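Local structure of guanylate kinase (Stenotrophomonas maltophilia, 6WCT) at residues A[36-41]-A[189-194]; A[44-49]-A[201-206]; A[179-184]-A[196-201]. The protein catalyses transfer of a phosphate group from ATP to GMP, giving GDP and ADP, and so probably serves the recycling of GMP. All coordinates share one frame; numbering follows the deposited sequence.

From the N terminus, helix 35-45 comes first and supplies residues 36-41 to interaction 1; its last turn and the beta turn after it supply 44-49 to interaction 2. Strand 181-184, outermost in the parallel sheet within this chain, then enters interaction 3. Helix 188-203 serves all three contacts: 189-194 closes the loop of interaction 1, 196-201 the short strand-to-helix loop of interaction 3, and 201-206 the longest loop, that of interaction 2. Interaction 1 crosses both others along the chain, whereas interaction 3 lies wholly within the span of interaction 2. Together they join the P-loop helix and helix 188-203 to each other, and the latter to the sheet edge; Arg45 and Asp193 add a salt bridge.

Interaction 1. Residues A[36-41]-A[189-194]; sequences SSIVNA and DTAVDE. With PO4 (phosphate ion), chain F.
Helix 36-41 and helix 189-194 run past each other with their axes 9.1 Å apart at closest approach and a crossing angle of -56°, and Ile38 and Val192 bring their CA atoms nearest, at 5.5 Å. Ile38 reaches across with two branches. Its extended ethyl arm (chi2 169°) carries CD1 to the methyl of Ala191, 3.7 Å from CB, while its other branch, CG2, lies 4.2 Å from Val192 CG2. A turn further along, Ala41 offers only CB, which sits against both methyls of Val192, 3.9 Å from CG2 and slightly farther from CG1. Val192 has CG1 anti to the backbone N (chi1 176°), a setting that leaves CG2 beside that nitrogen, where it meets both Ile38 and Ala41. The two alanines suit their places because their CB atoms point toward the partner helix and occupy little room; the branched residues fill the space between the backbones. Phe188 and Leu195, also of helix 188-203, continue the apolar packing around Ile38.

At the start of the P-loop helix, the phosphate ion, probably from the crystallisation liquor, is held by Ser36. Its backbone N donates to O1 at 2.9 Å, and its hydroxyl OG also approaches O2, so closely that the exact length is doubtful. Backbone N atoms of Gly32 and Gly34 add bonds expected of a Walker A anion site, and side chains of Arg150 and Arg154, which like Ser36 and Ser37 bind ADP in this protein, add others.

No hydrogen bond joins the two helices, so their contact rests on apolar packing between methyl groups. The polar contact lies instead at the N-terminal end, where Ser36 meets the anion and the helix dipole probably favours negative charge.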
loop_
_atom_site.group_PDB
_atom_site.type_symbol
_atom_site.label_atom_id
_atom_site.label_comp_id
_atom_site.label_asym_id
_atom_site.label_seq_id
_atom_site.Cartn_x
_atom_site.Cartn_y
_atom_site.Cartn_z
ATOM N N SER A 36 -10.338 -15.331 6.863
ATOM C CA SER A 36 -11.593 -15.342 6.116
ATOM C C SER A 36 -12.551 -14.298 6.682
ATOM O O SER A 36 -13.248 -13.608 5.926
ATOM C CB SER A 36 -12.232 -16.735 6.113
ATOM O OG SER A 36 -12.655 -17.106 7.410
ATOM N N SER A 37 -12.572 -14.137 8.006
ATOM C CA SER A 37 -13.434 -13.116 8.599
ATOM C C SER A 37 -12.952 -11.721 8.219
ATOM O O SER A 37 -13.763 -10.820 7.963
ATOM C CB SER A 37 -13.472 -13.268 10.117
ATOM O OG SER A 37 -14.350 -14.307 10.489
ATOM N N ILE A 38 -11.632 -11.528 8.150
ATOM C CA ILE A 38 -11.113 -10.230 7.750
ATOM C C ILE A 38 -11.449 -9.946 6.286
ATOM O O ILE A 38 -11.869 -8.836 5.936
ATOM C CB ILE A 38 -9.602 -10.165 8.030
ATOM C CG1 ILE A 38 -9.348 -10.287 9.527
ATOM C CG2 ILE A 38 -9.026 -8.859 7.541
ATOM C CD1 ILE A 38 -7.881 -10.493 9.853
ATOM N N VAL A 39 -11.266 -10.941 5.409
ATOM C CA VAL A 39 -11.542 -10.760 3.978
ATOM C C VAL A 39 -13.028 -10.496 3.731
ATOM O O VAL A 39 -13.401 -9.583 2.978
ATOM C CB VAL A 39 -11.054 -11.990 3.189
ATOM C CG1 VAL A 39 -11.744 -12.084 1.829
ATOM C CG2 VAL A 39 -9.555 -11.950 3.016
ATOM N N ASN A 40 -13.901 -11.292 4.356
ATOM C CA ASN A 40 -15.336 -11.098 4.159
ATOM C C ASN A 40 -15.779 -9.714 4.615
ATOM O O ASN A 40 -16.598 -9.065 3.948
ATOM C CB ASN A 40 -16.130 -12.167 4.913
ATOM C CG ASN A 40 -15.905 -13.562 4.362
ATOM O OD1 ASN A 40 -15.457 -13.733 3.225
ATOM N ND2 ASN A 40 -16.244 -14.569 5.157
ATOM N N ALA A 41 -15.264 -9.242 5.756
ATOM C CA ALA A 41 -15.625 -7.892 6.192
ATOM C C ALA A 41 -15.031 -6.838 5.273
ATOM O O ALA A 41 -15.640 -5.787 5.050
ATOM C CB ALA A 41 -15.175 -7.643 7.632
ATOM N N ASP A 189 -11.275 -5.102 14.032
ATOM C CA ASP A 189 -11.661 -3.944 13.229
ATOM C C ASP A 189 -10.451 -3.209 12.679
ATOM O O ASP A 189 -10.548 -2.545 11.639
ATOM C CB ASP A 189 -12.495 -2.964 14.047
ATOM C CG ASP A 189 -13.881 -3.492 14.360
ATOM O OD1 ASP A 189 -14.383 -4.364 13.615
ATOM O OD2 ASP A 189 -14.468 -3.026 15.357
ATOM N N THR A 190 -9.321 -3.268 13.389
ATOM C CA THR A 190 -8.107 -2.646 12.872
ATOM C C THR A 190 -7.557 -3.425 11.680
ATOM O O THR A 190 -7.210 -2.830 10.655
ATOM C CB THR A 190 -7.073 -2.507 13.998
ATOM O OG1 THR A 190 -7.618 -1.658 15.026
ATOM C CG2 THR A 190 -5.813 -1.881 13.494
ATOM N N ALA A 191 -7.512 -4.759 11.772
ATOM C CA ALA A 191 -7.028 -5.559 10.643
ATOM C C ALA A 191 -7.876 -5.328 9.390
ATOM O O ALA A 191 -7.344 -5.271 8.273
ATOM C CB ALA A 191 -7.018 -7.048 11.011
ATOM N N VAL A 192 -9.197 -5.197 9.561
ATOM C CA VAL A 192 -10.078 -4.900 8.434
ATOM C C VAL A 192 -9.730 -3.541 7.839
ATOM O O VAL A 192 -9.557 -3.403 6.621
ATOM C CB VAL A 192 -11.554 -4.976 8.880
ATOM C CG1 VAL A 192 -12.504 -4.571 7.763
ATOM C CG2 VAL A 192 -11.887 -6.397 9.337
ATOM N N ASP A 193 -9.583 -2.523 8.693
ATOM C CA ASP A 193 -9.156 -1.211 8.210
ATOM C C ASP A 193 -7.853 -1.308 7.429
ATOM O O ASP A 193 -7.680 -0.633 6.405
ATOM C CB ASP A 193 -8.955 -0.247 9.373
ATOM C CG ASP A 193 -10.238 0.130 10.054
ATOM O OD1 ASP A 193 -11.324 -0.081 9.469
ATOM O OD2 ASP A 193 -10.142 0.657 11.176
ATOM N N GLU A 194 -6.910 -2.110 7.928
ATOM C CA GLU A 194 -5.592 -2.199 7.305
ATOM C C GLU A 194 -5.661 -2.910 5.960
ATOM O O GLU A 194 -5.009 -2.497 4.998
ATOM C CB GLU A 194 -4.623 -2.898 8.268
ATOM C CG GLU A 194 -4.387 -2.071 9.563
ATOM C CD GLU A 194 -3.325 -2.651 10.498
ATOM O OE1 GLU A 194 -3.051 -3.869 10.438
ATOM O OE2 GLU A 194 -2.757 -1.872 11.300
HETATM P P PO4 F . -9.930 -18.675 8.974
HETATM O O1 PO4 F . -9.372 -17.880 7.816
HETATM O O2 PO4 F . -11.348 -18.225 9.198
HETATM O O3 PO4 F . -9.164 -18.423 10.257
HETATM O O4 PO4 F . -9.873 -20.143 8.612
#

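Interaction 2. Residues A[44-49]-A[201-206]; sequences ARDPQI and ASRLRR
Arg203, at the end of helix 188-203, reaches the type I beta turn from Asp46 to Ile49 that leads from the P-loop helix to the next strand of this P-loop NTPase fold. The tight part of the contact is a salt bridge. Asp46 OD2 lies at the edge of the guanidinium, almost in its plane, and accepts a hydrogen bond from NH2 at 2.6 Å with an N-H...O angle of 162°. NH1 adds a weak, bent bond to the same oxygen, 3.2 Å from OD2. One oxygen is thus shared by two nitrogens, and the planes of carboxylate and guanidinium, 76° apart, rule out a coplanar two-oxygen bridge. Asp46 presents the oxygen with CG anti to the backbone N, and Arg203 approaches from the opposite direction on a chain extended from CG to NE. A long, flexible base suits a gap of this width, since the backbones stay far apart: the nearest CA atoms, those of Gln48 and Arg203, are 11.3 Å from each other.

On the buried side Ile49 lies against the end of the arginine, CD1 3.5 Å from NH2, and backs onto Phe199 of helix 188-203 and Leu116 of strand 114-117. An apolar residue fits there because it can fill the space beside the guanidinium while joining the core.

The solvent side is looser in that no hydrogen bond holds it. Gln48, an exposed residue, lies over one face of the guanidinium with the amide plane only 12° from parallel. The approach of its OE1 to NE of Arg203, modelled at 2.8 Å, is doubtful as a stable contact, since OE1 meets that nitrogen above the guanidinium plane, where the N-H does not point.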
loop_
_atom_site.group_PDB
_atom_site.type_symbol
_atom_site.label_atom_id
_atom_site.label_comp_id
_atom_site.label_asym_id
_atom_site.label_seq_id
_atom_site.Cartn_x
_atom_site.Cartn_y
_atom_site.Cartn_z
ATOM N N ALA A 44 -17.138 -6.758 1.940
ATOM C CA ALA A 44 -18.424 -6.102 2.154
ATOM C C ALA A 44 -18.266 -4.592 2.106
ATOM O O ALA A 44 -19.181 -3.874 1.678
ATOM C CB ALA A 44 -19.045 -6.542 3.481
ATOM N N ARG A 45 -17.140 -4.090 2.612
ATOM C CA ARG A 45 -16.844 -2.662 2.564
ATOM C C ARG A 45 -16.328 -2.230 1.192
ATOM O O ARG A 45 -16.443 -1.055 0.834
ATOM C CB ARG A 45 -15.834 -2.299 3.655
ATOM C CG ARG A 45 -15.790 -0.810 3.967
ATOM C CD ARG A 45 -14.740 -0.498 5.014
ATOM N NE ARG A 45 -15.056 -1.129 6.287
ATOM C CZ ARG A 45 -14.257 -1.095 7.346
ATOM N NH1 ARG A 45 -13.096 -0.460 7.280
ATOM N NH2 ARG A 45 -14.623 -1.701 8.466
ATOM N N ASP A 46 -15.706 -3.137 0.438
ATOM C CA ASP A 46 -15.079 -2.813 -0.845
ATOM C C ASP A 46 -15.596 -3.841 -1.844
ATOM O O ASP A 46 -14.905 -4.814 -2.174
ATOM C CB ASP A 46 -13.554 -2.848 -0.754
ATOM C CG ASP A 46 -12.891 -2.175 -1.937
ATOM O OD1 ASP A 46 -13.620 -1.776 -2.888
ATOM O OD2 ASP A 46 -11.640 -2.068 -1.916
ATOM N N PRO A 47 -16.816 -3.651 -2.351
ATOM C CA PRO A 47 -17.452 -4.688 -3.177
ATOM C C PRO A 47 -16.924 -4.806 -4.602
ATOM O O PRO A 47 -17.354 -5.720 -5.321
ATOM C CB PRO A 47 -18.925 -4.268 -3.171
ATOM C CG PRO A 47 -18.861 -2.750 -3.078
ATOM C CD PRO A 47 -17.644 -2.447 -2.211
ATOM N N GLN A 48 -16.037 -3.919 -5.055
ATOM C CA GLN A 48 -15.528 -4.114 -6.406
ATOM C C GLN A 48 -14.521 -5.264 -6.510
ATOM O O GLN A 48 -13.967 -5.482 -7.592
ATOM C CB GLN A 48 -14.922 -2.819 -6.936
ATOM C CG GLN A 48 -13.512 -2.589 -6.529
ATOM C CD GLN A 48 -13.010 -1.258 -7.032
ATOM O OE1 GLN A 48 -12.731 -0.365 -6.240
ATOM N NE2 GLN A 48 -12.909 -1.111 -8.357
ATOM N N ILE A 49 -14.267 -5.997 -5.432
ATOM C CA ILE A 49 -13.344 -7.125 -5.442
ATOM C C ILE A 49 -14.171 -8.372 -5.204
ATOM O O ILE A 49 -14.896 -8.459 -4.209
ATOM C CB ILE A 49 -12.252 -6.998 -4.373
ATOM C CG1 ILE A 49 -11.488 -5.691 -4.528
ATOM C CG2 ILE A 49 -11.314 -8.205 -4.417
ATOM C CD1 ILE A 49 -10.498 -5.471 -3.396
ATOM N N ALA A 201 -4.925 1.605 -1.554
ATOM C CA ALA A 201 -3.649 2.114 -2.045
ATOM C C ALA A 201 -3.267 1.484 -3.373
ATOM O O ALA A 201 -2.661 2.147 -4.223
ATOM C CB ALA A 201 -2.545 1.858 -1.024
ATOM N N SER A 202 -3.597 0.213 -3.570
ATOM C CA SER A 202 -3.190 -0.436 -4.806
ATOM C C SER A 202 -3.852 0.216 -6.019
ATOM O O SER A 202 -3.241 0.280 -7.085
ATOM C CB SER A 202 -3.493 -1.933 -4.744
ATOM O OG SER A 202 -4.860 -2.191 -5.014
ATOM N N ARG A 203 -5.080 0.737 -5.875
ATOM C CA ARG A 203 -5.717 1.420 -7.000
ATOM C C ARG A 203 -5.125 2.794 -7.278
ATOM O O ARG A 203 -5.422 3.375 -8.328
ATOM C CB ARG A 203 -7.211 1.593 -6.758
ATOM C CG ARG A 203 -7.903 0.314 -6.461
ATOM C CD ARG A 203 -9.386 0.473 -6.435
ATOM N NE ARG A 203 -9.932 -0.770 -5.941
ATOM C CZ ARG A 203 -10.305 -0.954 -4.683
ATOM N NH1 ARG A 203 -10.219 0.045 -3.808
ATOM N NH2 ARG A 203 -10.777 -2.135 -4.320
ATOM N N LEU A 204 -4.358 3.349 -6.342
ATOM C CA LEU A 204 -3.734 4.652 -6.516
ATOM C C LEU A 204 -2.326 4.567 -7.093
ATOM O O LEU A 204 -1.715 5.611 -7.345
ATOM C CB LEU A 204 -3.688 5.383 -5.169
ATOM C CG LEU A 204 -5.039 5.532 -4.459
ATOM C CD1 LEU A 204 -4.840 6.056 -3.039
ATOM C CD2 LEU A 204 -5.955 6.446 -5.241
ATOM N N ARG A 205 -1.801 3.364 -7.310
ATOM C CA ARG A 205 -0.451 3.218 -7.845
ATOM C C ARG A 205 -0.345 3.868 -9.226
ATOM O O ARG A 205 -1.313 3.910 -9.996
ATOM C CB ARG A 205 -0.069 1.733 -7.901
ATOM C CG ARG A 205 0.211 1.127 -6.510
ATOM C CD ARG A 205 0.538 -0.353 -6.585
ATOM N NE ARG A 205 -0.550 -1.118 -7.193
ATOM C CZ ARG A 205 -0.475 -2.414 -7.488
ATOM N NH1 ARG A 205 0.642 -3.086 -7.227
ATOM N NH2 ARG A 205 -1.510 -3.039 -8.047
ATOM N N ARG A 206 0.853 4.384 -9.532
ATOM C CA ARG A 206 1.051 5.201 -10.729
ATOM C C ARG A 206 0.540 4.509 -11.990
ATOM O O ARG A 206 -0.189 5.111 -12.787
ATOM C CB ARG A 206 2.534 5.546 -10.886
ATOM C CG ARG A 206 2.864 6.225 -12.199
ATOM C CD ARG A 206 4.358 6.257 -12.438
ATOM N NE ARG A 206 4.942 4.922 -12.509
ATOM C CZ ARG A 206 5.712 4.386 -11.565
ATOM N NH1 ARG A 206 6.005 5.068 -10.470
ATOM N NH2 ARG A 206 6.192 3.160 -11.714
#

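Interaction 3. Residues A[179-184]-A[196-201]; sequences FDYVIV and CAIFTA
Ile198 faces Tyr181 and Ile183 from helix 196-201, its side chain lying alongside theirs but pointing the opposite way. Its two branches divide the work. CG2 lies over one face of the Tyr181 ring, displaced from the centre, and makes a CH-pi contact 4.1 Å from the centroid and 21° off the ring normal. The other branch leads to CD1, which settles at the root of the same side chain, 3.6 Å from Tyr181 CB. With chi1 at -68° and CG1 beside the backbone N, Ile198 has CG2 anti to that nitrogen, and the two branches can touch the ring face and the ring's base at once. CD1 also reaches Ile183, whose CD1 it meets at 3.9 Å.

Tyr181 and Ile183, two apart on a strand, both point toward the helix, while Val182 between them points away. A branched aliphatic residue suits the helix side because it fills the gap between ring and isoleucine.

Strand 181-184 and helix 188-203 form a beta-alpha unit of the P-loop NTPase fold. The strand, outermost of the parallel sheet within this chain, is hydrogen-bonded to strand 135-140, whose Val137 also touches Ile183 and Ile198; Asp180 and Val182 make backbone hydrogen bonds to the second subunit. The helix therefore packs on this edge, with helix 35-45 beside it at Cys196 and Phe199, and with Arg205 of the second subunit against Tyr181.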
loop_
_atom_site.group_PDB
_atom_site.type_symbol
_atom_site.label_atom_id
_atom_site.label_comp_id
_atom_site.label_asym_id
_atom_site.label_seq_id
_atom_site.Cartn_x
_atom_site.Cartn_y
_atom_site.Cartn_z
ATOM N N PHE A 179 5.628 -12.195 0.668
ATOM C CA PHE A 179 4.451 -11.364 0.484
ATOM C C PHE A 179 4.779 -9.879 0.626
ATOM O O PHE A 179 5.735 -9.494 1.309
ATOM C CB PHE A 179 3.361 -11.806 1.472
ATOM C CG PHE A 179 2.795 -13.175 1.146
ATOM C CD1 PHE A 179 3.519 -14.328 1.432
ATOM C CD2 PHE A 179 1.582 -13.306 0.503
ATOM C CE1 PHE A 179 3.025 -15.586 1.109
ATOM C CE2 PHE A 179 1.070 -14.573 0.174
ATOM C CZ PHE A 179 1.795 -15.707 0.471
ATOM N N ASP A 180 3.997 -9.034 -0.069
ATOM C CA ASP A 180 4.308 -7.598 -0.070
ATOM C C ASP A 180 3.976 -6.946 1.269
ATOM O O ASP A 180 4.684 -6.035 1.723
ATOM C CB ASP A 180 3.546 -6.887 -1.178
ATOM C CG ASP A 180 3.825 -7.492 -2.556
ATOM O OD1 ASP A 180 5.011 -7.551 -2.936
ATOM O OD2 ASP A 180 2.857 -7.875 -3.250
ATOM N N TYR A 181 2.884 -7.367 1.886
ATOM C CA TYR A 181 2.376 -6.737 3.103
ATOM C C TYR A 181 2.170 -7.807 4.152
ATOM O O TYR A 181 1.968 -8.980 3.830
ATOM C CB TYR A 181 1.036 -6.016 2.880
ATOM C CG TYR A 181 1.138 -4.919 1.873
ATOM C CD1 TYR A 181 1.504 -3.631 2.248
ATOM C CD2 TYR A 181 0.898 -5.175 0.537
ATOM C CE1 TYR A 181 1.619 -2.621 1.300
ATOM C CE2 TYR A 181 0.998 -4.190 -0.402
ATOM C CZ TYR A 181 1.354 -2.916 -0.027
ATOM O OH TYR A 181 1.462 -1.959 -1.008
ATOM N N VAL A 182 2.240 -7.388 5.415
ATOM C CA VAL A 182 2.013 -8.272 6.540
ATOM C C VAL A 182 1.055 -7.556 7.471
ATOM O O VAL A 182 1.274 -6.387 7.794
ATOM C CB VAL A 182 3.330 -8.641 7.248
ATOM C CG1 VAL A 182 3.064 -9.448 8.501
ATOM C CG2 VAL A 182 4.242 -9.443 6.271
ATOM N N ILE A 183 -0.049 -8.213 7.812
ATOM C CA ILE A 183 -1.012 -7.712 8.792
ATOM C C ILE A 183 -0.967 -8.631 10.004
ATOM O O ILE A 183 -1.045 -9.854 9.851
ATOM C CB ILE A 183 -2.432 -7.656 8.206
ATOM C CG1 ILE A 183 -2.507 -6.645 7.049
ATOM C CG2 ILE A 183 -3.466 -7.354 9.303
ATOM C CD1 ILE A 183 -3.900 -6.641 6.333
ATOM N N VAL A 184 -0.815 -8.061 11.197
ATOM C CA VAL A 184 -0.949 -8.824 12.434
ATOM C C VAL A 184 -2.358 -8.609 12.966
ATOM O O VAL A 184 -2.751 -7.475 13.269
ATOM C CB VAL A 184 0.111 -8.430 13.474
ATOM C CG1 VAL A 184 -0.050 -9.276 14.718
ATOM C CG2 VAL A 184 1.508 -8.578 12.918
ATOM N N CYS A 196 -8.286 -2.941 4.087
ATOM C CA CYS A 196 -8.931 -1.968 3.207
ATOM C C CYS A 196 -7.941 -0.908 2.724
ATOM O O CYS A 196 -7.972 -0.517 1.554
ATOM C CB CYS A 196 -10.124 -1.310 3.904
ATOM S SG CYS A 196 -11.544 -2.405 4.181
ATOM N N ALA A 197 -7.064 -0.415 3.607
ATOM C CA ALA A 197 -6.072 0.568 3.170
ATOM C C ALA A 197 -5.165 -0.002 2.085
ATOM O O ALA A 197 -4.829 0.695 1.124
ATOM C CB ALA A 197 -5.243 1.065 4.349
ATOM N N ILE A 198 -4.767 -1.270 2.219
ATOM C CA ILE A 198 -3.916 -1.906 1.211
ATOM C C ILE A 198 -4.639 -1.978 -0.129
ATOM O O ILE A 198 -4.065 -1.671 -1.177
ATOM C CB ILE A 198 -3.477 -3.302 1.679
ATOM C CG1 ILE A 198 -2.529 -3.204 2.883
ATOM C CG2 ILE A 198 -2.862 -4.117 0.500
ATOM C CD1 ILE A 198 -2.167 -4.591 3.497
ATOM N N PHE A 199 -5.921 -2.381 -0.120
ATOM C CA PHE A 199 -6.663 -2.452 -1.381
ATOM C C PHE A 199 -6.853 -1.067 -1.995
ATOM O O PHE A 199 -6.667 -0.885 -3.208
ATOM C CB PHE A 199 -8.000 -3.151 -1.177
ATOM C CG PHE A 199 -7.871 -4.615 -0.852
ATOM C CD1 PHE A 199 -6.654 -5.270 -1.000
ATOM C CD2 PHE A 199 -8.955 -5.331 -0.407
ATOM C CE1 PHE A 199 -6.535 -6.628 -0.700
ATOM C CE2 PHE A 199 -8.846 -6.687 -0.116
ATOM C CZ PHE A 199 -7.641 -7.332 -0.255
ATOM N N THR A 200 -7.202 -0.079 -1.173
ATOM C CA THR A 200 -7.345 1.283 -1.667
ATOM C C THR A 200 -6.038 1.789 -2.269
ATOM O O THR A 200 -6.023 2.348 -3.374
ATOM C CB THR A 200 -7.804 2.196 -0.532
ATOM O OG1 THR A 200 -9.114 1.796 -0.087
ATOM C CG2 THR A 200 -7.789 3.670 -0.967
ATOM N N ALA A 201 -4.925 1.605 -1.554
ATOM C CA ALA A 201 -3.649 2.114 -2.045
ATOM C C ALA A 201 -3.267 1.484 -3.373
ATOM O O ALA A 201 -2.661 2.147 -4.223
ATOM C CB ALA A 201 -2.545 1.858 -1.024
#